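Local structure of transcriptional regulators (LACI-FAMILY TRANSCRIPTIONAL REGULATORY PROTEIN) (Corynebacterium glutamicum, 3GYB) at residues D101-A106 / G131-E136; L124-G129 / S182-T187; S16-I21 / D212-A217; D96-D101 / H257-S262. The protein probably binds cis-regulatory DNA and regulates transcription as a LacI-family factor, with a periplasmic-binding-protein-like core that holds a magnesium ion. All coordinates share one frame; numbering follows the deposited sequence.

Interaction 1: residues D101-A106 / G131-E136; sequences DDFRGA and GLRRFE
F103 overlaps the aliphatic part of R133 with its ring. R133 CB lies over the ring face in a CH-pi contact, 4.2 Å from the F103 centroid, and R133 CG comes to 3.6 Å from F103 CZ. The methylenes CB, CG and CD meet the phenyl; the guanidinium plane is turned 71° from the ring. At the ring edge, in its plane, E136 OE1 approaches CE1.

Deeper in the contact D102 divides its carboxylate between two arginines, one oxygen each. Its CG sits beside the backbone N and anti to the carbonyl carbon (chi1 -73°), a position from which the oxygens meet both arginines. OD1 takes R134 NE at 2.8 Å and R134 NH2 at 2.9 Å, both from the same face of the carboxylate, NE from well above the plane and NH2 on the syn side. OD2 takes R133 NE at 3.0 Å, on the anti side, and R133 NH2 at 3.2 Å. With R133 the two planes are nearly coplanar; with R134 they are 57° apart. Four bonds in two salt bridges thus hold the buried carboxylate and fix its rotation, which would be expected to favour its ionised form. R133 NH1 also donates to R88 O, and R134 NH1 to S183 O.

Below the charges A106 CB rests on R134 O at 3.5 Å. The two helical pieces come within 7.9 Å, axis to axis. D101 N-caps helix 102-115, which follows strand 97-100 and packs here beside helix 129-144, while strand 258-264 touches D101 and R104.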
loop_
_atom_site.group_PDB
_atom_site.type_symbol
_atom_site.label_atom_id
_atom_site.label_comp_id
_atom_site.label_asym_id
_atom_site.label_seq_id
_atom_site.Cartn_x
_atom_site.Cartn_y
_atom_site.Cartn_z
ATOM N N ASP A 101 -13.542 -1.961 -17.738
ATOM C CA ASP A 101 -13.187 -2.204 -19.127
ATOM C C ASP A 101 -11.766 -1.681 -19.339
ATOM O O ASP A 101 -11.571 -0.479 -19.510
ATOM C CB ASP A 101 -14.152 -1.455 -20.043
ATOM C CG ASP A 101 -13.957 -1.802 -21.499
ATOM O OD1 ASP A 101 -12.822 -2.151 -21.889
ATOM O OD2 ASP A 101 -14.945 -1.708 -22.255
ATOM N N ASP A 102 -10.788 -2.583 -19.323
ATOM C CA ASP A 102 -9.384 -2.207 -19.500
ATOM C C ASP A 102 -9.086 -1.615 -20.866
ATOM O O ASP A 102 -8.230 -0.742 -20.999
ATOM C CB ASP A 102 -8.472 -3.412 -19.274
ATOM C CG ASP A 102 -8.377 -3.800 -17.819
ATOM O OD1 ASP A 102 -8.044 -2.917 -16.998
ATOM O OD2 ASP A 102 -8.632 -4.980 -17.502
ATOM N N PHE A 103 -9.776 -2.102 -21.892
ATOM C CA PHE A 103 -9.553 -1.573 -23.228
ATOM C C PHE A 103 -9.952 -0.104 -23.261
ATOM O O PHE A 103 -9.219 0.739 -23.780
ATOM C CB PHE A 103 -10.358 -2.374 -24.251
ATOM C CG PHE A 103 -9.908 -3.800 -24.386
ATOM C CD1 PHE A 103 -8.634 -4.095 -24.860
ATOM C CD2 PHE A 103 -10.749 -4.847 -24.025
ATOM C CE1 PHE A 103 -8.202 -5.413 -24.974
ATOM C CE2 PHE A 103 -10.325 -6.170 -24.136
ATOM C CZ PHE A 103 -9.051 -6.453 -24.610
ATOM N N ARG A 104 -11.109 0.202 -22.684
ATOM C CA ARG A 104 -11.603 1.573 -22.640
ATOM C C ARG A 104 -10.700 2.453 -21.775
ATOM O O ARG A 104 -10.364 3.575 -22.156
ATOM C CB ARG A 104 -13.033 1.592 -22.092
ATOM C CG ARG A 104 -13.621 2.982 -21.875
ATOM C CD ARG A 104 -13.602 3.819 -23.145
ATOM N NE ARG A 104 -14.208 5.128 -22.926
ATOM C CZ ARG A 104 -13.996 6.191 -23.694
ATOM N NH1 ARG A 104 -13.188 6.106 -24.742
ATOM N NH2 ARG A 104 -14.588 7.344 -23.408
ATOM N N GLY A 105 -10.313 1.936 -20.611
ATOM C CA GLY A 105 -9.456 2.694 -19.716
ATOM C C GLY A 105 -8.141 3.093 -20.355
ATOM O O GLY A 105 -7.710 4.246 -20.250
ATOM N N ALA A 106 -7.502 2.140 -21.025
ATOM C CA ALA A 106 -6.231 2.396 -21.688
ATOM C C ALA A 106 -6.434 3.349 -22.867
ATOM O O ALA A 106 -5.550 4.130 -23.208
ATOM C CB ALA A 106 -5.619 1.088 -22.165
ATOM N N GLY A 131 -2.948 -6.249 -17.694
ATOM C CA GLY A 131 -1.804 -5.602 -18.309
ATOM C C GLY A 131 -1.781 -5.800 -19.814
ATOM O O GLY A 131 -1.537 -4.855 -20.571
ATOM N N LEU A 132 -2.033 -7.029 -20.252
ATOM C CA LEU A 132 -2.037 -7.335 -21.679
ATOM C C LEU A 132 -3.117 -6.539 -22.395
ATOM O O LEU A 132 -2.880 -5.989 -23.470
ATOM C CB LEU A 132 -2.254 -8.835 -21.903
ATOM C CG LEU A 132 -0.987 -9.682 -22.072
ATOM C CD1 LEU A 132 -0.141 -9.629 -20.813
ATOM C CD2 LEU A 132 -1.379 -11.118 -22.393
ATOM N N ARG A 133 -4.300 -6.474 -21.793
ATOM C CA ARG A 133 -5.405 -5.730 -22.377
ATOM C C ARG A 133 -5.059 -4.248 -22.510
ATOM O O ARG A 133 -5.340 -3.626 -23.535
ATOM C CB ARG A 133 -6.669 -5.899 -21.526
ATOM C CG ARG A 133 -7.285 -7.298 -21.599
ATOM C CD ARG A 133 -8.668 -7.320 -20.953
ATOM N NE ARG A 133 -8.619 -7.267 -19.493
ATOM C CZ ARG A 133 -8.387 -8.318 -18.712
ATOM N NH1 ARG A 133 -8.179 -9.515 -19.248
ATOM N NH2 ARG A 133 -8.375 -8.175 -17.392
ATOM N N ARG A 134 -4.446 -3.681 -21.476
ATOM C CA ARG A 134 -4.077 -2.273 -21.511
ATOM C C ARG A 134 -2.997 -2.008 -22.552
ATOM O O ARG A 134 -2.983 -0.952 -23.181
ATOM C CB ARG A 134 -3.632 -1.817 -20.117
ATOM C CG ARG A 134 -4.789 -1.845 -19.127
ATOM C CD ARG A 134 -4.370 -1.581 -17.691
ATOM N NE ARG A 134 -5.446 -1.972 -16.781
ATOM C CZ ARG A 134 -5.348 -1.986 -15.453
ATOM N NH1 ARG A 134 -4.217 -1.623 -14.857
ATOM N NH2 ARG A 134 -6.381 -2.385 -14.721
ATOM N N PHE A 135 -2.103 -2.975 -22.742
ATOM C CA PHE A 135 -1.042 -2.845 -23.733
ATOM C C PHE A 135 -1.648 -2.905 -25.130
ATOM O O PHE A 135 -1.304 -2.108 -26.000
ATOM C CB PHE A 135 -0.014 -3.972 -23.574
ATOM C CG PHE A 135 0.807 -4.219 -24.812
ATOM C CD1 PHE A 135 1.794 -3.319 -25.205
ATOM C CD2 PHE A 135 0.555 -5.330 -25.610
ATOM C CE1 PHE A 135 2.520 -3.521 -26.382
ATOM C CE2 PHE A 135 1.273 -5.542 -26.789
ATOM C CZ PHE A 135 2.258 -4.634 -27.173
ATOM N N GLU A 136 -2.550 -3.856 -25.342
ATOM C CA GLU A 136 -3.189 -4.004 -26.644
ATOM C C GLU A 136 -3.992 -2.762 -27.016
ATOM O O GLU A 136 -3.954 -2.305 -28.161
ATOM C CB GLU A 136 -4.084 -5.246 -26.648
ATOM C CG GLU A 136 -3.317 -6.539 -26.438
ATOM C CD GLU A 136 -4.202 -7.766 -26.541
ATOM O OE1 GLU A 136 -5.225 -7.831 -25.823
ATOM O OE2 GLU A 136 -3.871 -8.669 -27.337
#

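Interaction 2: residues L124-G129 / S182-T187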
loop_
_atom_site.group_PDB
_atom_site.type_symbol
_atom_site.label_atom_id
_atom_site.label_comp_id
_atom_site.label_asym_id
_atom_site.label_seq_id
_atom_site.Cartn_x
_atom_site.Cartn_y
_atom_site.Cartn_z
ATOM N N LEU A 124 4.461 1.631 -20.210
ATOM C CA LEU A 124 5.190 0.728 -19.324
ATOM C C LEU A 124 4.227 -0.420 -19.078
ATOM O O LEU A 124 3.204 -0.248 -18.421
ATOM C CB LEU A 124 5.536 1.417 -18.001
ATOM C CG LEU A 124 6.595 2.507 -18.115
ATOM C CD1 LEU A 124 6.787 3.189 -16.766
ATOM C CD2 LEU A 124 7.898 1.881 -18.594
ATOM N N ARG A 125 4.544 -1.596 -19.604
ATOM C CA ARG A 125 3.633 -2.719 -19.456
ATOM C C ARG A 125 3.849 -3.656 -18.280
ATOM O O ARG A 125 4.900 -3.662 -17.646
ATOM C CB ARG A 125 3.580 -3.528 -20.763
ATOM C CG ARG A 125 4.904 -4.052 -21.256
ATOM C CD ARG A 125 4.772 -4.672 -22.657
ATOM N NE ARG A 125 3.714 -5.678 -22.736
ATOM C CZ ARG A 125 3.533 -6.495 -23.772
ATOM N NH1 ARG A 125 4.341 -6.429 -24.823
ATOM N NH2 ARG A 125 2.547 -7.383 -23.757
ATOM N N VAL A 126 2.807 -4.435 -18.007
ATOM C CA VAL A 126 2.775 -5.426 -16.938
ATOM C C VAL A 126 2.290 -6.726 -17.585
ATOM O O VAL A 126 1.447 -6.694 -18.481
ATOM C CB VAL A 126 1.797 -4.996 -15.825
ATOM C CG1 VAL A 126 1.667 -6.094 -14.787
ATOM C CG2 VAL A 126 2.294 -3.712 -15.177
ATOM N N GLY A 127 2.811 -7.862 -17.128
ATOM C CA GLY A 127 2.439 -9.138 -17.720
ATOM C C GLY A 127 1.138 -9.803 -17.303
ATOM O O GLY A 127 0.910 -10.968 -17.631
ATOM N N SER A 128 0.274 -9.080 -16.602
ATOM C CA SER A 128 -0.994 -9.646 -16.153
ATOM C C SER A 128 -2.052 -9.623 -17.251
ATOM O O SER A 128 -1.831 -9.068 -18.330
ATOM C CB SER A 128 -1.516 -8.860 -14.957
ATOM O OG SER A 128 -1.760 -7.517 -15.333
ATOM N N GLY A 129 -3.204 -10.227 -16.963
ATOM C CA GLY A 129 -4.291 -10.249 -17.925
ATOM C C GLY A 129 -4.766 -8.840 -18.215
ATOM O O GLY A 129 -5.031 -8.481 -19.363
ATOM N N SER A 182 1.618 4.542 -17.820
ATOM C CA SER A 182 2.012 3.408 -17.000
ATOM C C SER A 182 0.823 2.469 -16.819
ATOM O O SER A 182 -0.280 2.910 -16.500
ATOM C CB SER A 182 2.498 3.901 -15.634
ATOM O OG SER A 182 2.991 2.822 -14.863
ATOM N N SER A 183 1.057 1.174 -17.002
ATOM C CA SER A 183 -0.013 0.192 -16.891
ATOM C C SER A 183 -0.772 0.297 -15.575
ATOM O O SER A 183 -1.962 0.001 -15.520
ATOM C CB SER A 183 0.542 -1.226 -17.066
ATOM O OG SER A 183 -0.510 -2.135 -17.343
ATOM N N ASN A 184 -0.090 0.718 -14.515
ATOM C CA ASN A 184 -0.751 0.881 -13.223
ATOM C C ASN A 184 -0.016 1.902 -12.366
ATOM O O ASN A 184 1.091 2.317 -12.700
ATOM C CB ASN A 184 -0.849 -0.455 -12.490
ATOM C CG ASN A 184 0.481 -1.148 -12.388
ATOM O OD1 ASN A 184 1.427 -0.613 -11.813
ATOM N ND2 ASN A 184 0.572 -2.342 -12.965
ATOM N N ASP A 185 -0.651 2.314 -11.272
ATOM C CA ASP A 185 -0.069 3.314 -10.382
ATOM C C ASP A 185 1.244 2.934 -9.718
ATOM O O ASP A 185 2.162 3.747 -9.664
ATOM C CB ASP A 185 -1.066 3.688 -9.280
ATOM C CG ASP A 185 -2.204 4.557 -9.780
ATOM O OD1 ASP A 185 -2.227 4.908 -10.986
ATOM O OD2 ASP A 185 -3.082 4.895 -8.948
ATOM N N ILE A 186 1.344 1.714 -9.199
ATOM C CA ILE A 186 2.567 1.328 -8.509
ATOM C C ILE A 186 3.753 1.409 -9.469
ATOM O O ILE A 186 4.842 1.830 -9.090
ATOM C CB ILE A 186 2.434 -0.085 -7.877
ATOM C CG1 ILE A 186 3.589 -0.326 -6.903
ATOM C CG2 ILE A 186 2.400 -1.154 -8.947
ATOM C CD1 ILE A 186 3.630 0.668 -5.750
ATOM N N THR A 187 3.533 1.035 -10.723
ATOM C CA THR A 187 4.601 1.124 -11.708
ATOM C C THR A 187 4.914 2.605 -11.957
ATOM O O THR A 187 6.077 2.988 -12.114
ATOM C CB THR A 187 4.183 0.429 -13.020
ATOM O OG1 THR A 187 4.064 -0.980 -12.776
ATOM C CG2 THR A 187 5.225 0.659 -14.125
HETATM O O HOH W 1 0.363 -3.157 -19.676
#
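V126 meets S183 and N184 just past the ends of two neighbouring parallel strands, 121-124 and 179-182, at the C-terminal edge of the alpha/beta sheet typical of the periplasmic-binding-protein-like fold. The contact rests on its CG2, 3.6 Å from S183 CB. The same methyl is modelled 3.1 Å from N184 ND2, unusually short and doubtful in detail; the two side chains cross at about a right angle. V126 CG1 is anti to the backbone N (chi1 174°), which leaves CG2 beside that nitrogen and directed at the other segment. L124 forms a second apolar patch: its CB and CD1 each lie 4.0 Å from T187 CG2.

The backbones hold this register. L124 pairs with S182 in a parallel bridge, and S183 N donates to L124 O at 2.9 Å. One step further along, water 1 joins the chains by accepting from V126 N and bonding S183 OG at 2.7 Å. Farther out, helices 160-173 and 185-198 cover L124.

N184 is positioned from its own side as the N-cap of helix 185-198. Its CG sits between the backbone N and the carbonyl carbon (chi1 52°), and the bonds of OD1 to T187 show the amide turned back on the first helical turn. OD1 accepts twice, from T187 N at 2.9 Å, nearly along the C=O axis, and from T187 OG1 at 2.8 Å, tilted 30° from the amide plane.

Interaction 3: residues S16-I21 / D212-A217; sequences SNPWFI and DNTPLA. With MG (magnesium ion), chain C.
P18 fits its ring against the turn that opens helix 215-218, where its ring atoms meet P215, T214 and L216. CB faces P215 CD at 4.0 Å. CG makes the closest side-chain contact of the ring, 3.7 Å from L216 CD1, and lies 3.9 Å from T214 CB. CD, back at the ring nitrogen, still reaches L216 CD1 at 4.1 Å. The P18 and L216 side chains cross at about a right angle, and P18 O adds a contact to P215 CD. T214, at the N-cap position, holds the turn in shape by accepting from A217 N with OG1. I21 and L216 also pack on the second subunit, so the patch borders the dimer interface.

Beside this apolar part the contact becomes wet. With D212 CG anti to its carbonyl carbon (chi1 -72°), the carboxylate lies near W19, OD2 being 3.4 Å from W19 CB, but the polar partners of OD2 are two waters, each of which donates to it. Water 2 gives its other proton to N17 OD1 at 2.6 Å, whereas water 3 accepts from N17 ND2. Both ends of the N17 amide are therefore tied to one carboxylate oxygen, consistent with the modelled orientation of the amide.

The magnesium ion uses the backbone instead: D212 O binds it at 2.2 Å, along with waters 4, 5 and 6, D229 OD1 and S231 OG. Water 4 also donates to W19 O at 2.6 Å, a single-water link from the metal to the opposite segment. A loop following strand 7-12 thus faces the loop before helix 215-218 across the interlobe cleft, where LacI-family regulators generally bind effectors; a hydrated magnesium ion lies beside it.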
loop_
_atom_site.group_PDB
_atom_site.type_symbol
_atom_site.label_atom_id
_atom_site.label_comp_id
_atom_site.label_asym_id
_atom_site.label_seq_id
_atom_site.Cartn_x
_atom_site.Cartn_y
_atom_site.Cartn_z
ATOM N N SER A 16 1.979 -4.795 -1.511
ATOM C CA SER A 16 2.728 -3.612 -1.937
ATOM C C SER A 16 2.031 -2.800 -3.030
ATOM O O SER A 16 2.410 -1.655 -3.294
ATOM C CB SER A 16 4.126 -4.019 -2.419
ATOM O OG SER A 16 4.893 -4.568 -1.360
ATOM N N ASN A 17 1.026 -3.395 -3.667
ATOM C CA ASN A 17 0.259 -2.718 -4.715
ATOM C C ASN A 17 -1.137 -2.493 -4.135
ATOM O O ASN A 17 -1.967 -3.399 -4.136
ATOM C CB ASN A 17 0.189 -3.598 -5.970
ATOM C CG ASN A 17 -0.600 -2.949 -7.094
ATOM O OD1 ASN A 17 -1.000 -1.788 -6.993
ATOM N ND2 ASN A 17 -0.827 -3.696 -8.170
ATOM N N PRO A 18 -1.410 -1.275 -3.637
ATOM C CA PRO A 18 -2.683 -0.879 -3.026
ATOM C C PRO A 18 -3.909 -0.731 -3.920
ATOM O O PRO A 18 -4.882 -0.101 -3.519
ATOM C CB PRO A 18 -2.328 0.432 -2.332
ATOM C CG PRO A 18 -1.369 1.041 -3.294
ATOM C CD PRO A 18 -0.473 -0.135 -3.657
ATOM N N TRP A 19 -3.878 -1.315 -5.111
ATOM C CA TRP A 19 -5.017 -1.212 -6.018
ATOM C C TRP A 19 -6.296 -1.819 -5.424
ATOM O O TRP A 19 -7.410 -1.371 -5.714
ATOM C CB TRP A 19 -4.714 -1.932 -7.339
ATOM C CG TRP A 19 -4.923 -3.425 -7.264
ATOM C CD1 TRP A 19 -4.072 -4.354 -6.731
ATOM C CD2 TRP A 19 -6.101 -4.141 -7.658
ATOM N NE1 TRP A 19 -4.650 -5.603 -6.765
ATOM C CE2 TRP A 19 -5.896 -5.500 -7.329
ATOM C CE3 TRP A 19 -7.311 -3.764 -8.256
ATOM C CZ2 TRP A 19 -6.859 -6.484 -7.575
ATOM C CZ3 TRP A 19 -8.270 -4.744 -8.502
ATOM C CH2 TRP A 19 -8.036 -6.087 -8.161
ATOM N N PHE A 20 -6.117 -2.831 -4.584
ATOM C CA PHE A 20 -7.218 -3.581 -3.978
ATOM C C PHE A 20 -7.856 -2.995 -2.720
ATOM O O PHE A 20 -8.930 -3.435 -2.309
ATOM C CB PHE A 20 -6.717 -4.981 -3.635
ATOM C CG PHE A 20 -5.705 -4.987 -2.519
ATOM C CD1 PHE A 20 -6.117 -5.050 -1.191
ATOM C CD2 PHE A 20 -4.348 -4.848 -2.793
ATOM C CE1 PHE A 20 -5.192 -4.967 -0.150
ATOM C CE2 PHE A 20 -3.414 -4.763 -1.756
ATOM C CZ PHE A 20 -3.839 -4.823 -0.435
ATOM N N ILE A 21 -7.204 -2.016 -2.106
ATOM C CA ILE A 21 -7.715 -1.456 -0.861
ATOM C C ILE A 21 -9.165 -0.980 -0.860
ATOM O O ILE A 21 -9.954 -1.440 -0.029
ATOM C CB ILE A 21 -6.783 -0.342 -0.338
ATOM C CG1 ILE A 21 -5.404 -0.946 -0.026
ATOM C CG2 ILE A 21 -7.367 0.283 0.926
ATOM C CD1 ILE A 21 -4.400 0.040 0.553
ATOM N N ASP A 212 -5.535 2.932 -11.865
ATOM C CA ASP A 212 -6.011 2.357 -10.598
ATOM C C ASP A 212 -6.531 3.377 -9.594
ATOM O O ASP A 212 -7.378 3.052 -8.786
ATOM C CB ASP A 212 -4.936 1.537 -9.863
ATOM C CG ASP A 212 -4.636 0.210 -10.532
ATOM O OD1 ASP A 212 -5.391 -0.196 -11.440
ATOM O OD2 ASP A 212 -3.635 -0.425 -10.135
ATOM N N ASN A 213 -6.037 4.608 -9.641
ATOM C CA ASN A 213 -6.431 5.616 -8.654
ATOM C C ASN A 213 -6.260 5.052 -7.244
ATOM O O ASN A 213 -7.184 5.074 -6.414
ATOM C CB ASN A 213 -7.873 6.092 -8.829
ATOM C CG ASN A 213 -8.182 7.282 -7.926
ATOM O OD1 ASN A 213 -7.354 8.182 -7.792
ATOM N ND2 ASN A 213 -9.359 7.291 -7.305
ATOM N N THR A 214 -5.063 4.537 -6.994
ATOM C CA THR A 214 -4.691 3.980 -5.699
ATOM C C THR A 214 -4.666 5.119 -4.686
ATOM O O THR A 214 -4.639 6.292 -5.062
ATOM C CB THR A 214 -3.264 3.414 -5.730
ATOM O OG1 THR A 214 -2.372 4.434 -6.202
ATOM C CG2 THR A 214 -3.170 2.194 -6.623
ATOM N N PRO A 215 -4.679 4.789 -3.387
ATOM C CA PRO A 215 -4.642 5.837 -2.362
ATOM C C PRO A 215 -3.363 6.668 -2.532
ATOM O O PRO A 215 -3.352 7.870 -2.278
ATOM C CB PRO A 215 -4.646 5.040 -1.062
ATOM C CG PRO A 215 -5.484 3.850 -1.415
ATOM C CD PRO A 215 -4.946 3.471 -2.782
ATOM N N LEU A 216 -2.290 6.017 -2.976
ATOM C CA LEU A 216 -1.012 6.691 -3.197
ATOM C C LEU A 216 -1.152 7.802 -4.234
ATOM O O LEU A 216 -0.612 8.900 -4.073
ATOM C CB LEU A 216 0.045 5.688 -3.680
ATOM C CG LEU A 216 0.502 4.581 -2.728
ATOM C CD1 LEU A 216 1.357 3.574 -3.489
ATOM C CD2 LEU A 216 1.289 5.184 -1.575
ATOM N N ALA A 217 -1.879 7.514 -5.308
ATOM C CA ALA A 217 -2.076 8.494 -6.367
ATOM C C ALA A 217 -2.844 9.702 -5.857
ATOM O O ALA A 217 -2.682 10.808 -6.367
ATOM C CB ALA A 217 -2.836 7.851 -7.538
HETATM MG MG MG C . -9.021 1.864 -8.043
HETATM O O HOH W 2 -1.217 0.134 -8.778
HETATM O O HOH W 3 -2.575 -2.803 -10.207
HETATM O O HOH W 4 -7.757 0.051 -7.921
HETATM O O HOH W 5 -8.486 2.718 -6.050
HETATM O O HOH W 6 -10.375 3.544 -8.312
#

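Interaction 4: residues D96-D101 / H257-S262; sequences DSVAND and HTLQPS
V98 and L259 make the close-packed side of this strand pair: V98 CG1 touches L259 CD1 at 3.6 Å, the two side chains meeting at a slant. L259 reaches this position with chi2 at 101°, well away from a staggered value, and helix 231-246 covers both residues through N237, L241 and V234. Next to them the backbones draw very near, N100 CA lying 3.1 Å from L259 O in a CA-H...O contact. P261 closes this end, its CG against D101 O at 3.5 Å.

Three backbone bonds join the chains: A99 N to H257 O, L259 N to A99 O at 2.9 Å, and D101 N to L259 O. They set A99 level with T258 and N100 level with L259 in parallel register. Strand 97-100 runs straight on into helix 102-115, as expected of the crossover segments that link the two lobes of a LacI-type core, and strand 258-264 runs alongside it.

The other face, carrying A99 and T258, is looser. T258 CG2 comes no closer than 4.0 Å to D101 CB, and its OG1 accepts from R88 NH1, outside the pair. At the partly exposed end H257 has CG beside its backbone N (chi1 -73°), and ND1 donates to S97 O at 3.1 Å. The oxygen lies near the imidazole plane, 14° out of it, while S97 OG is held by R88 NE.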
loop_
_atom_site.group_PDB
_atom_site.type_symbol
_atom_site.label_atom_id
_atom_site.label_comp_id
_atom_site.label_asym_id
_atom_site.label_seq_id
_atom_site.Cartn_x
_atom_site.Cartn_y
_atom_site.Cartn_z
ATOM N N ASP A 96 -18.935 -14.969 -14.170
ATOM C CA ASP A 96 -18.453 -15.016 -12.799
ATOM C C ASP A 96 -17.339 -14.022 -12.522
ATOM O O ASP A 96 -16.513 -14.228 -11.630
ATOM C CB ASP A 96 -17.997 -16.431 -12.451
ATOM C CG ASP A 96 -16.851 -16.909 -13.317
ATOM O OD1 ASP A 96 -16.534 -16.245 -14.328
ATOM O OD2 ASP A 96 -16.272 -17.961 -12.984
ATOM N N SER A 97 -17.319 -12.940 -13.289
ATOM C CA SER A 97 -16.305 -11.924 -13.090
ATOM C C SER A 97 -16.888 -10.517 -13.172
ATOM O O SER A 97 -17.875 -10.266 -13.872
ATOM C CB SER A 97 -15.179 -12.093 -14.115
ATOM O OG SER A 97 -15.603 -11.730 -15.416
ATOM N N VAL A 98 -16.283 -9.612 -12.409
ATOM C CA VAL A 98 -16.676 -8.212 -12.378
ATOM C C VAL A 98 -15.356 -7.465 -12.513
ATOM O O VAL A 98 -14.431 -7.699 -11.740
ATOM C CB VAL A 98 -17.326 -7.816 -11.033
ATOM C CG1 VAL A 98 -17.659 -6.329 -11.045
ATOM C CG2 VAL A 98 -18.590 -8.642 -10.789
ATOM N N ALA A 99 -15.261 -6.590 -13.506
ATOM C CA ALA A 99 -14.041 -5.827 -13.728
ATOM C C ALA A 99 -14.345 -4.595 -14.555
ATOM O O ALA A 99 -15.406 -4.490 -15.168
ATOM C CB ALA A 99 -13.006 -6.685 -14.453
ATOM N N ASN A 100 -13.416 -3.648 -14.568
ATOM C CA ASN A 100 -13.619 -2.457 -15.366
ATOM C C ASN A 100 -13.215 -2.825 -16.787
ATOM O O ASN A 100 -12.640 -3.889 -17.019
ATOM C CB ASN A 100 -12.760 -1.297 -14.836
ATOM C CG ASN A 100 -11.331 -1.329 -15.353
ATOM O OD1 ASN A 100 -10.695 -2.384 -15.418
ATOM N ND2 ASN A 100 -10.812 -0.162 -15.701
ATOM N N ASP A 101 -13.542 -1.961 -17.738
ATOM C CA ASP A 101 -13.187 -2.204 -19.127
ATOM C C ASP A 101 -11.766 -1.681 -19.339
ATOM O O ASP A 101 -11.571 -0.479 -19.510
ATOM C CB ASP A 101 -14.152 -1.455 -20.043
ATOM C CG ASP A 101 -13.957 -1.802 -21.499
ATOM O OD1 ASP A 101 -12.822 -2.151 -21.889
ATOM O OD2 ASP A 101 -14.945 -1.708 -22.255
ATOM N N HIS A 257 -21.371 -6.366 -14.599
ATOM C CA HIS A 257 -20.190 -7.212 -14.742
ATOM C C HIS A 257 -18.999 -6.431 -15.296
ATOM O O HIS A 257 -17.852 -6.789 -15.058
ATOM C CB HIS A 257 -20.509 -8.389 -15.659
ATOM C CG HIS A 257 -21.391 -9.418 -15.025
ATOM N ND1 HIS A 257 -20.886 -10.524 -14.377
ATOM C CD2 HIS A 257 -22.737 -9.485 -14.892
ATOM C CE1 HIS A 257 -21.882 -11.226 -13.867
ATOM N NE2 HIS A 257 -23.016 -10.617 -14.164
ATOM N N THR A 258 -19.280 -5.378 -16.052
ATOM C CA THR A 258 -18.220 -4.559 -16.629
ATOM C C THR A 258 -18.470 -3.106 -16.257
ATOM O O THR A 258 -19.470 -2.516 -16.669
ATOM C CB THR A 258 -18.172 -4.695 -18.168
ATOM O OG1 THR A 258 -17.946 -6.067 -18.515
ATOM C CG2 THR A 258 -17.047 -3.848 -18.748
ATOM N N LEU A 259 -17.573 -2.532 -15.460
ATOM C CA LEU A 259 -17.723 -1.149 -15.043
ATOM C C LEU A 259 -16.880 -0.216 -15.894
ATOM O O LEU A 259 -15.822 -0.595 -16.388
ATOM C CB LEU A 259 -17.363 -0.998 -13.563
ATOM C CG LEU A 259 -18.428 -1.604 -12.642
ATOM C CD1 LEU A 259 -17.975 -2.972 -12.161
ATOM C CD2 LEU A 259 -18.686 -0.674 -11.473
ATOM N N GLN A 260 -17.359 1.009 -16.068
ATOM C CA GLN A 260 -16.644 1.982 -16.877
ATOM C C GLN A 260 -15.555 2.729 -16.119
ATOM O O GLN A 260 -15.769 3.212 -15.006
ATOM C CB GLN A 260 -17.623 2.998 -17.472
ATOM C CG GLN A 260 -18.619 2.389 -18.441
ATOM C CD GLN A 260 -17.934 1.644 -19.565
ATOM O OE1 GLN A 260 -18.220 0.470 -19.811
ATOM N NE2 GLN A 260 -17.025 2.322 -20.259
ATOM N N PRO A 261 -14.359 2.816 -16.714
ATOM C CA PRO A 261 -13.253 3.528 -16.069
ATOM C C PRO A 261 -13.386 5.005 -16.432
ATOM O O PRO A 261 -14.191 5.369 -17.294
ATOM C CB PRO A 261 -12.028 2.881 -16.695
ATOM C CG PRO A 261 -12.485 2.643 -18.105
ATOM C CD PRO A 261 -13.887 2.083 -17.904
ATOM N N SER A 262 -12.608 5.861 -15.779
ATOM C CA SER A 262 -12.672 7.285 -16.062
ATOM C C SER A 262 -11.359 7.969 -15.717
ATOM O O SER A 262 -10.597 7.487 -14.884
ATOM C CB SER A 262 -13.819 7.932 -15.280
ATOM O OG SER A 262 -13.708 7.664 -13.891
#

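Overall arrangement
Interactions 1 and 2 are buried, whereas 3 and 4 are partly buried. Interaction 1 rests on shared charge between helices, interaction 2 on close packing and helix capping at strand ends, interaction 3 on prolines, waters and a metal, and interaction 4 on parallel backbone bonds. Helix 129-144 belongs to interaction 1 and follows the loop of interaction 2; the two meet where R134 NH1 reaches S183 O at 2.9 Å. D101 is common to interactions 1 and 4, following strand 97-100 and N-capping helix 102-115. D185 OD2 to T214 N, 2.8 Å, joins interactions 2 and 3. Interaction 4 touches neither of these, its centre lying about 17 Å from each of theirs.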